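Local atomic coordinates of glycerol Dehydrogenase (Unidentified, PDB entry 5XN8), a protein that probably catalyses the NAD-dependent oxidation of glycerol to dihydroxyacetone, allowing glycerol to be used as a carbon source without oxygen. Residues E197-L202 with S241-E246; V4-G9 with T124-V129; Y207-A212 with I234-Y239; R163-G168 with D228-I233. All coordinates share one frame; numbering follows the deposited sequence.

How the contacts relate
Helix 228-247 runs through three of the four contacts. Its first turns meet helix 162-185 in contact 4 and its middle meets helix 197-223 in contact 3; farther on it meets the start of helix 197-223 in contact 1. Contacts 3 and 4 touch, their centres about 8 Å apart, whereas the centres of contacts 1 and 4 are about 18 Å apart. Contact 2 comes first along the chain and sets the end of strand 3-6 beside the residues leading into strand 127-131; it touches contact 1, where E246 reaches A126. Together they tie the helical part to segments lining the probable nucleotide site, and all four adjoin the second subunit.

Contact 1: E197-L202 with S241-E246; sequences EAALSL and SGIGFE
L202 and I243 meet through methyl groups where helix 197-223 crosses helix 228-247, with CD1 of L202 3.9 Å from CG2 of I243. The same CG2 also rests near A199, 4.3 Å from its CB, and thus spans two residues one turn apart. With chi1 -62° CG1 of I243 lies beside the backbone N, which puts CG2 anti to it and aims it at the neighbouring helix, while the CG1 arm leads off to strand 3-6. A beta-branched residue suits the place because it can serve two neighbours at once.

Backbone also approaches backbone. The CA atoms of A199 and G244 are 5.5 Å apart, and the carbonyl oxygen of A199 stands 4.2 Å from CA of G244. With alanine facing glycine, the segment axes come within 8.1 Å at an angle of 127° between their directions.

The polar groups are engaged away from this interface. Within its own helix S201 OG gives a hydrogen bond of 2.6 Å to the A198 carbonyl oxygen, on the same face as the amide of L202. S241 OG bonds to D121, a probable glycerol-binding residue, and E197 forms a salt bridge with R232 of the second subunit.

No hydrogen bond crosses between the segments, so small residues and methyl groups fix this crossing by shape, while S241 and E197 turn their polar groups to the pocket and the subunit interface.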
# COMPACT_ATOMS: atom_id res chain seq x y z
N GLU A 197 9.49 -22.25 -17.42
CA GLU A 197 8.74 -21.43 -16.47
C GLU A 197 7.56 -22.20 -15.90
O GLU A 197 7.23 -22.04 -14.72
CB GLU A 197 8.27 -20.12 -17.08
CG GLU A 197 9.38 -19.18 -17.54
CD GLU A 197 10.39 -18.87 -16.44
OE1 GLU A 197 9.97 -18.61 -15.30
OE2 GLU A 197 11.60 -18.88 -16.73
N ALA A 198 6.95 -23.03 -16.74
CA ALA A 198 5.84 -23.93 -16.35
C ALA A 198 6.14 -24.74 -15.09
O ALA A 198 5.39 -24.70 -14.12
CB ALA A 198 5.51 -24.88 -17.50
N ALA A 199 7.25 -25.46 -15.13
CA ALA A 199 7.69 -26.33 -14.04
C ALA A 199 8.02 -25.55 -12.78
O ALA A 199 7.66 -25.99 -11.67
CB ALA A 199 8.90 -27.14 -14.48
N LEU A 200 8.70 -24.42 -12.93
CA LEU A 200 9.03 -23.53 -11.80
C LEU A 200 7.79 -22.87 -11.20
O LEU A 200 7.71 -22.69 -9.99
CB LEU A 200 10.02 -22.46 -12.24
CG LEU A 200 10.50 -21.47 -11.17
CD1 LEU A 200 11.45 -22.15 -10.20
CD2 LEU A 200 11.17 -20.26 -11.79
N SER A 201 6.85 -22.47 -12.06
CA SER A 201 5.58 -21.89 -11.59
C SER A 201 4.78 -22.89 -10.76
O SER A 201 4.19 -22.52 -9.76
CB SER A 201 4.74 -21.43 -12.78
OG SER A 201 4.14 -22.55 -13.40
N LEU A 202 4.76 -24.15 -11.19
CA LEU A 202 4.07 -25.23 -10.46
C LEU A 202 4.79 -25.58 -9.16
O LEU A 202 4.14 -25.91 -8.16
CB LEU A 202 3.92 -26.48 -11.32
CG LEU A 202 2.95 -26.42 -12.50
CD1 LEU A 202 3.12 -27.66 -13.36
CD2 LEU A 202 1.49 -26.27 -12.09
N SER A 241 4.28 -31.09 -6.90
CA SER A 241 5.60 -31.39 -6.36
C SER A 241 6.37 -32.31 -7.30
O SER A 241 7.58 -32.15 -7.47
CB SER A 241 5.48 -32.01 -4.95
OG SER A 241 6.76 -32.23 -4.37
N GLY A 242 5.66 -33.27 -7.91
CA GLY A 242 6.24 -34.21 -8.86
C GLY A 242 6.82 -33.62 -10.13
O GLY A 242 7.94 -33.96 -10.51
N ILE A 243 6.06 -32.74 -10.78
CA ILE A 243 6.56 -31.98 -11.95
C ILE A 243 7.67 -31.05 -11.47
O ILE A 243 8.69 -30.89 -12.13
CB ILE A 243 5.45 -31.15 -12.65
CG1 ILE A 243 4.32 -32.03 -13.21
CG2 ILE A 243 6.03 -30.28 -13.76
CD1 ILE A 243 4.73 -33.02 -14.27
N GLY A 244 7.46 -30.44 -10.30
CA GLY A 244 8.44 -29.55 -9.68
C GLY A 244 9.83 -30.12 -9.49
O GLY A 244 10.80 -29.48 -9.87
N PHE A 245 9.96 -31.32 -8.92
CA PHE A 245 11.30 -31.87 -8.63
C PHE A 245 11.97 -32.45 -9.89
O PHE A 245 13.18 -32.27 -10.08
CB PHE A 245 11.26 -32.86 -7.45
CG PHE A 245 11.13 -34.32 -7.83
CD1 PHE A 245 12.25 -35.05 -8.20
CD2 PHE A 245 9.90 -34.97 -7.78
CE1 PHE A 245 12.14 -36.40 -8.54
CE2 PHE A 245 9.78 -36.30 -8.13
CZ PHE A 245 10.90 -37.03 -8.51
N GLU A 246 11.19 -33.13 -10.73
CA GLU A 246 11.74 -33.84 -11.88
C GLU A 246 12.14 -32.92 -13.02
O GLU A 246 13.16 -33.16 -13.68
CB GLU A 246 10.73 -34.89 -12.38
CG GLU A 246 11.29 -35.82 -13.45
CD GLU A 246 10.32 -36.91 -13.82
OE1 GLU A 246 9.18 -36.59 -14.25
OE2 GLU A 246 10.69 -38.10 -13.70

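Contact 2: V4-G9 with T124-V129; sequences VIQSPG and TSALSV
P8 lies against T124 through CD and CG, each 4.1 Å from CB of the threonine, the two side chains slanting across one another. CD also comes 3.9 Å from the carbonyl oxygen of T124, a van der Waals approach; that oxygen takes a hydrogen bond from N146. With OG1 of T124 set between its backbone N and carbonyl carbon (chi1 65°), the methyl CG2 faces the backbone of helix 228-247. Proline suits this spot as a rigid apolar surface just beyond the end of a strand.

Q6 reaches the other segment from farther back. Its CG also sits between the backbone N and carbonyl carbon (chi1 59°), but the chain then extends, which carries NE2 to 3.6 Å from CB of A126. The long side chain spans the distance and places its amide beside a methyl small enough to admit it. That amide is held by other partners: NE2 makes a weak hydrogen bond to N146, and OE1 accepts a hydrogen bond from K10 of the second subunit. N146 therefore serves both segments. The amide of A126 is bonded in turn to E246.

No hydrogen bond joins the two segments directly. V4, I5 and Q6 pair in an antiparallel ladder with a strand of the second subunit, while S125 and L127 are probable NAD-binding residues. This contact thus sits at the cleft typical of the family, between the nucleotide-binding alpha/beta part and the helical part.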
# COMPACT_ATOMS: atom_id res chain seq x y z
N VAL A 4 13.43 -28.31 -20.85
CA VAL A 4 12.66 -29.56 -20.94
C VAL A 4 11.71 -29.67 -19.77
O VAL A 4 12.05 -29.31 -18.65
CB VAL A 4 13.56 -30.82 -20.99
CG1 VAL A 4 12.74 -32.06 -21.35
CG2 VAL A 4 14.69 -30.63 -22.01
N ILE A 5 10.50 -30.15 -20.06
CA ILE A 5 9.53 -30.53 -19.04
C ILE A 5 8.93 -31.87 -19.45
O ILE A 5 8.65 -32.09 -20.63
CB ILE A 5 8.42 -29.44 -18.87
CG1 ILE A 5 7.42 -29.83 -17.77
CG2 ILE A 5 7.67 -29.17 -20.18
CD1 ILE A 5 6.49 -28.71 -17.37
N GLN A 6 8.78 -32.78 -18.49
CA GLN A 6 8.08 -34.05 -18.74
C GLN A 6 6.94 -34.25 -17.77
O GLN A 6 6.86 -33.59 -16.73
CB GLN A 6 9.04 -35.25 -18.80
CG GLN A 6 9.88 -35.54 -17.56
CD GLN A 6 10.84 -36.70 -17.79
OE1 GLN A 6 11.80 -36.59 -18.57
NE2 GLN A 6 10.57 -37.82 -17.14
N SER A 7 6.01 -35.12 -18.15
CA SER A 7 4.79 -35.33 -17.40
C SER A 7 4.24 -36.73 -17.65
O SER A 7 4.51 -37.32 -18.70
CB SER A 7 3.75 -34.27 -17.82
OG SER A 7 2.58 -34.30 -17.00
N PRO A 8 3.48 -37.27 -16.68
CA PRO A 8 2.67 -38.44 -17.01
C PRO A 8 1.56 -38.05 -17.99
O PRO A 8 1.05 -36.93 -17.89
CB PRO A 8 2.05 -38.83 -15.65
CG PRO A 8 2.04 -37.56 -14.88
CD PRO A 8 3.32 -36.89 -15.26
N GLY A 9 1.23 -38.94 -18.91
CA GLY A 9 0.19 -38.70 -19.92
C GLY A 9 -1.12 -38.14 -19.38
O GLY A 9 -1.65 -37.18 -19.92
N THR A 124 4.30 -39.62 -9.92
CA THR A 124 4.33 -39.06 -11.28
C THR A 124 5.69 -39.21 -11.98
O THR A 124 5.76 -39.10 -13.21
CB THR A 124 3.98 -37.54 -11.29
OG1 THR A 124 4.99 -36.80 -10.59
CG2 THR A 124 2.63 -37.28 -10.64
N SER A 125 6.76 -39.42 -11.22
CA SER A 125 8.11 -39.44 -11.77
C SER A 125 8.41 -40.68 -12.61
O SER A 125 7.79 -41.74 -12.44
CB SER A 125 9.16 -39.32 -10.66
OG SER A 125 9.15 -40.45 -9.80
N ALA A 126 9.39 -40.53 -13.50
CA ALA A 126 9.95 -41.63 -14.29
C ALA A 126 11.13 -42.20 -13.52
O ALA A 126 12.26 -42.22 -14.01
CB ALA A 126 10.39 -41.13 -15.66
N LEU A 127 10.85 -42.67 -12.31
CA LEU A 127 11.87 -43.05 -11.34
C LEU A 127 11.37 -44.23 -10.51
O LEU A 127 10.20 -44.29 -10.13
CB LEU A 127 12.18 -41.86 -10.43
CG LEU A 127 13.18 -42.01 -9.26
CD1 LEU A 127 13.85 -40.70 -8.88
CD2 LEU A 127 12.48 -42.59 -8.02
N SER A 128 12.29 -45.15 -10.24
CA SER A 128 12.06 -46.23 -9.29
C SER A 128 13.25 -46.29 -8.33
O SER A 128 14.40 -46.16 -8.76
CB SER A 128 11.90 -47.57 -10.01
OG SER A 128 10.64 -47.64 -10.67
N VAL A 129 12.96 -46.46 -7.05
CA VAL A 129 13.99 -46.64 -6.03
C VAL A 129 14.13 -48.13 -5.80
O VAL A 129 13.22 -48.77 -5.27
CB VAL A 129 13.64 -45.92 -4.71
CG1 VAL A 129 14.84 -45.92 -3.77
CG2 VAL A 129 13.16 -44.49 -4.98

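Contact 3: Y207-A212 with I234-Y239; sequences YDTLLA and IEANTY
In T209 a first torsion of -58°, measured to OG1, leaves CG2 anti to the backbone N, so it is the methyl that meets A236, 4.0 Å from CB of the alanine. L210, with CG beside its backbone N (chi1 -70°), brings the branch CD2 to 4.0 Å from OD1 of N237. These two meetings belong to a helical hairpin, the successive helices 197-223 and 228-247 of the all-helical part of the fold.

The first is a plain methyl-to-methyl approach. Threonine suits the position by its two unlike branches: the methyl is offered to A236, while OG1 stays with its own helix and is hydrogen-bonded to the carbonyl oxygen of L205. Alanine opposite keeps the helices close, the CA atoms of T209 and A236 being 6.7 Å apart.

In the second, leucine and asparagine side chains cross nearly at right angles, and the contact is one of van der Waals packing. The other end of the N237 amide is hydrogen-bonded, ND2 to the carbonyl oxygen of A118, which holds a buried polar group in place close to D121 and S119, probable binding residues for glycerol and NAD. L210 buries its branches further against M169 and L173 of helix 162-185 and F299 of helix 290-303.

Helix 228-247 widens to a pi-type turn at 236-239, where the amides of T238 and Y239 make only weak bonds. There T238 OG1 donates to the carbonyl oxygen of I234 at 2.6 Å, lying in the carbonyl plane with a C=O...donor angle of 159°.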
# COMPACT_ATOMS: atom_id res chain seq x y z
N TYR A 207 4.14 -24.65 -3.09
CA TYR A 207 4.48 -23.98 -1.84
C TYR A 207 3.36 -23.08 -1.33
O TYR A 207 3.02 -23.14 -0.15
CB TYR A 207 5.79 -23.18 -2.02
CG TYR A 207 6.22 -22.35 -0.83
CD1 TYR A 207 6.56 -22.96 0.38
CD2 TYR A 207 6.30 -20.97 -0.91
CE1 TYR A 207 6.96 -22.21 1.47
CE2 TYR A 207 6.70 -20.20 0.16
CZ TYR A 207 7.02 -20.83 1.36
OH TYR A 207 7.40 -20.08 2.46
N ASP A 208 2.78 -22.25 -2.21
CA ASP A 208 1.67 -21.36 -1.81
C ASP A 208 0.42 -22.14 -1.42
O ASP A 208 -0.35 -21.69 -0.56
CB ASP A 208 1.30 -20.37 -2.93
CG ASP A 208 2.43 -19.39 -3.26
OD1 ASP A 208 3.23 -19.02 -2.36
OD2 ASP A 208 2.51 -18.97 -4.44
N THR A 209 0.20 -23.27 -2.07
CA THR A 209 -0.92 -24.16 -1.76
C THR A 209 -0.76 -24.79 -0.37
O THR A 209 -1.72 -24.87 0.38
CB THR A 209 -1.10 -25.25 -2.83
OG1 THR A 209 -1.29 -24.63 -4.10
CG2 THR A 209 -2.29 -26.14 -2.54
N LEU A 210 0.45 -25.23 -0.02
CA LEU A 210 0.70 -25.75 1.34
C LEU A 210 0.35 -24.72 2.41
O LEU A 210 -0.34 -25.05 3.37
CB LEU A 210 2.14 -26.19 1.52
CG LEU A 210 2.62 -27.42 0.79
CD1 LEU A 210 4.12 -27.61 0.98
CD2 LEU A 210 1.88 -28.66 1.25
N LEU A 211 0.80 -23.48 2.23
CA LEU A 211 0.52 -22.41 3.19
C LEU A 211 -0.96 -22.06 3.25
O LEU A 211 -1.51 -21.85 4.34
CB LEU A 211 1.34 -21.16 2.86
CG LEU A 211 2.88 -21.30 2.82
CD1 LEU A 211 3.50 -19.94 2.50
CD2 LEU A 211 3.46 -21.91 4.11
N ALA A 212 -1.62 -22.02 2.10
CA ALA A 212 -3.04 -21.70 2.04
C ALA A 212 -3.93 -22.83 2.56
O ALA A 212 -4.87 -22.58 3.31
CB ALA A 212 -3.43 -21.33 0.62
N ILE A 234 -3.54 -32.86 -1.91
CA ILE A 234 -3.20 -34.10 -2.63
C ILE A 234 -2.60 -33.79 -4.02
O ILE A 234 -1.69 -34.49 -4.47
CB ILE A 234 -4.42 -35.05 -2.75
CG1 ILE A 234 -4.75 -35.64 -1.38
CG2 ILE A 234 -4.16 -36.19 -3.73
CD1 ILE A 234 -6.12 -36.30 -1.31
N GLU A 235 -3.11 -32.76 -4.68
CA GLU A 235 -2.57 -32.34 -5.98
C GLU A 235 -1.20 -31.68 -5.81
O GLU A 235 -0.28 -31.95 -6.59
CB GLU A 235 -3.52 -31.36 -6.67
CG GLU A 235 -3.16 -31.08 -8.12
CD GLU A 235 -3.85 -29.87 -8.71
OE1 GLU A 235 -4.92 -29.49 -8.20
OE2 GLU A 235 -3.32 -29.30 -9.70
N ALA A 236 -1.09 -30.81 -4.80
CA ALA A 236 0.19 -30.22 -4.43
C ALA A 236 1.24 -31.29 -4.14
O ALA A 236 2.34 -31.25 -4.70
CB ALA A 236 0.02 -29.31 -3.21
N ASN A 237 0.88 -32.25 -3.29
CA ASN A 237 1.76 -33.35 -2.88
C ASN A 237 2.17 -34.29 -4.00
O ASN A 237 3.25 -34.90 -3.92
CB ASN A 237 1.11 -34.19 -1.76
CG ASN A 237 1.12 -33.51 -0.41
OD1 ASN A 237 1.49 -32.33 -0.28
ND2 ASN A 237 0.72 -34.25 0.62
N THR A 238 1.33 -34.42 -5.03
CA THR A 238 1.54 -35.42 -6.08
C THR A 238 1.90 -34.82 -7.44
O THR A 238 2.98 -35.11 -7.96
CB THR A 238 0.31 -36.32 -6.23
OG1 THR A 238 -0.21 -36.63 -4.93
CG2 THR A 238 0.69 -37.63 -6.95
N TYR A 239 1.02 -34.01 -8.02
CA TYR A 239 1.28 -33.46 -9.35
C TYR A 239 2.21 -32.24 -9.31
O TYR A 239 3.17 -32.18 -10.06
CB TYR A 239 -0.03 -33.14 -10.11
CG TYR A 239 0.21 -32.91 -11.58
CD1 TYR A 239 0.60 -31.67 -12.06
CD2 TYR A 239 0.11 -33.96 -12.50
CE1 TYR A 239 0.85 -31.46 -13.42
CE2 TYR A 239 0.37 -33.76 -13.85
CZ TYR A 239 0.74 -32.52 -14.31
OH TYR A 239 0.99 -32.35 -15.65

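Contact 4: R163-G168 with D228-I233; sequences RLLVSG and DALERI
L165 and I233 are the closest pair of the two helical segments by backbone, yet their CA atoms stay 8.8 Å apart, so side chains must fill the distance. L165 does most of this. Its CG is anti to the backbone N (chi1 -176°), which throws the fork of the leucine toward the other helix. CD2 presses closely on CD1 of L230, 3.4 Å away, and CD1 of L165 is 4.0 Å from the same methyl. L230 has a similar first torsion; its CB points past the other helix, but the leucine end bends in to meet L165. One methyl of L230 thus meets both prongs of L165.

On the next turn, CG2 of I233 adds a looser touch, 4.3 Å from CD1 of L165. Branched apolar residues three apart suit this face, since together they cup a single leucine; A221 of helix 197-223 also touches L165, and A217 touches I233.

The charged residues turn elsewhere. R232 NE forms a salt bridge with D228 OD2 at 3.2 Å, one turn back. E231 reaches K3 of the second subunit and T154 of its own chain.

This packing forms part of the hydrophobic core of the helical domain characteristic of iron-containing alcohol dehydrogenases, in which helix 162-185 also carries D171, a ligand of the bound zinc together with H254 and H271.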
# COMPACT_ATOMS: atom_id res chain seq x y z
N ARG A 163 -0.45 -38.88 9.62
CA ARG A 163 1.01 -38.74 9.56
C ARG A 163 1.60 -38.87 8.15
O ARG A 163 2.57 -38.18 7.81
CB ARG A 163 1.68 -39.76 10.50
CG ARG A 163 3.16 -39.49 10.77
CD ARG A 163 3.85 -40.66 11.47
NE ARG A 163 5.30 -40.57 11.29
CZ ARG A 163 6.20 -41.45 11.70
NH1 ARG A 163 5.82 -42.55 12.36
NH2 ARG A 163 7.49 -41.24 11.45
N LEU A 164 1.03 -39.76 7.35
CA LEU A 164 1.49 -39.97 5.98
C LEU A 164 1.21 -38.75 5.08
O LEU A 164 2.07 -38.35 4.31
CB LEU A 164 0.89 -41.24 5.39
CG LEU A 164 1.42 -42.53 6.05
CD1 LEU A 164 0.40 -43.66 5.94
CD2 LEU A 164 2.76 -42.93 5.46
N LEU A 165 0.02 -38.17 5.20
CA LEU A 165 -0.31 -36.94 4.46
C LEU A 165 0.57 -35.76 4.87
O LEU A 165 0.95 -34.94 4.03
CB LEU A 165 -1.78 -36.57 4.68
CG LEU A 165 -2.27 -35.36 3.89
CD1 LEU A 165 -2.45 -35.69 2.41
CD2 LEU A 165 -3.56 -34.83 4.48
N VAL A 166 0.89 -35.67 6.17
CA VAL A 166 1.80 -34.65 6.70
C VAL A 166 3.22 -34.84 6.18
O VAL A 166 3.89 -33.87 5.84
CB VAL A 166 1.77 -34.60 8.25
CG1 VAL A 166 2.86 -33.69 8.81
CG2 VAL A 166 0.41 -34.15 8.74
N SER A 167 3.69 -36.08 6.14
CA SER A 167 5.00 -36.37 5.54
C SER A 167 5.02 -35.98 4.06
O SER A 167 6.04 -35.50 3.57
CB SER A 167 5.37 -37.84 5.70
OG SER A 167 6.74 -38.04 5.36
N GLY A 168 3.90 -36.17 3.37
CA GLY A 168 3.74 -35.72 1.99
C GLY A 168 3.86 -34.23 1.81
O GLY A 168 4.42 -33.77 0.80
N ASP A 228 -12.33 -29.96 -0.14
CA ASP A 228 -11.58 -29.43 -1.30
C ASP A 228 -10.18 -28.92 -0.92
O ASP A 228 -9.35 -28.77 -1.79
CB ASP A 228 -12.36 -28.35 -2.07
CG ASP A 228 -12.10 -28.39 -3.60
OD1 ASP A 228 -12.59 -29.33 -4.27
OD2 ASP A 228 -11.39 -27.49 -4.13
N ALA A 229 -9.92 -28.68 0.36
CA ALA A 229 -8.56 -28.36 0.84
C ALA A 229 -7.64 -29.58 0.77
O ALA A 229 -6.46 -29.46 0.44
CB ALA A 229 -8.62 -27.84 2.27
N LEU A 230 -8.18 -30.74 1.11
CA LEU A 230 -7.47 -32.01 0.96
C LEU A 230 -7.20 -32.31 -0.52
O LEU A 230 -6.12 -32.81 -0.87
CB LEU A 230 -8.25 -33.14 1.60
CG LEU A 230 -7.58 -34.52 1.62
CD1 LEU A 230 -6.29 -34.49 2.42
CD2 LEU A 230 -8.53 -35.59 2.16
N GLU A 231 -8.19 -32.03 -1.38
CA GLU A 231 -8.02 -32.23 -2.82
C GLU A 231 -6.88 -31.37 -3.35
O GLU A 231 -6.08 -31.85 -4.14
CB GLU A 231 -9.32 -31.89 -3.58
CG GLU A 231 -10.51 -32.81 -3.30
CD GLU A 231 -10.55 -34.09 -4.12
OE1 GLU A 231 -9.97 -34.14 -5.22
OE2 GLU A 231 -11.19 -35.07 -3.67
N ARG A 232 -6.80 -30.11 -2.90
CA ARG A 232 -5.74 -29.18 -3.30
C ARG A 232 -4.37 -29.65 -2.81
O ARG A 232 -3.37 -29.54 -3.54
CB ARG A 232 -5.98 -27.76 -2.79
CG ARG A 232 -7.26 -27.07 -3.21
CD ARG A 232 -7.32 -26.75 -4.69
NE ARG A 232 -8.63 -26.21 -5.07
CZ ARG A 232 -9.05 -24.95 -4.88
NH1 ARG A 232 -8.26 -24.03 -4.31
NH2 ARG A 232 -10.27 -24.60 -5.28
N ILE A 233 -4.32 -30.16 -1.58
CA ILE A 233 -3.08 -30.65 -0.98
C ILE A 233 -2.61 -31.96 -1.59
O ILE A 233 -1.41 -32.16 -1.75
CB ILE A 233 -3.20 -30.73 0.57
CG1 ILE A 233 -3.20 -29.31 1.16
CG2 ILE A 233 -2.09 -31.58 1.21
CD1 ILE A 233 -1.87 -28.59 1.15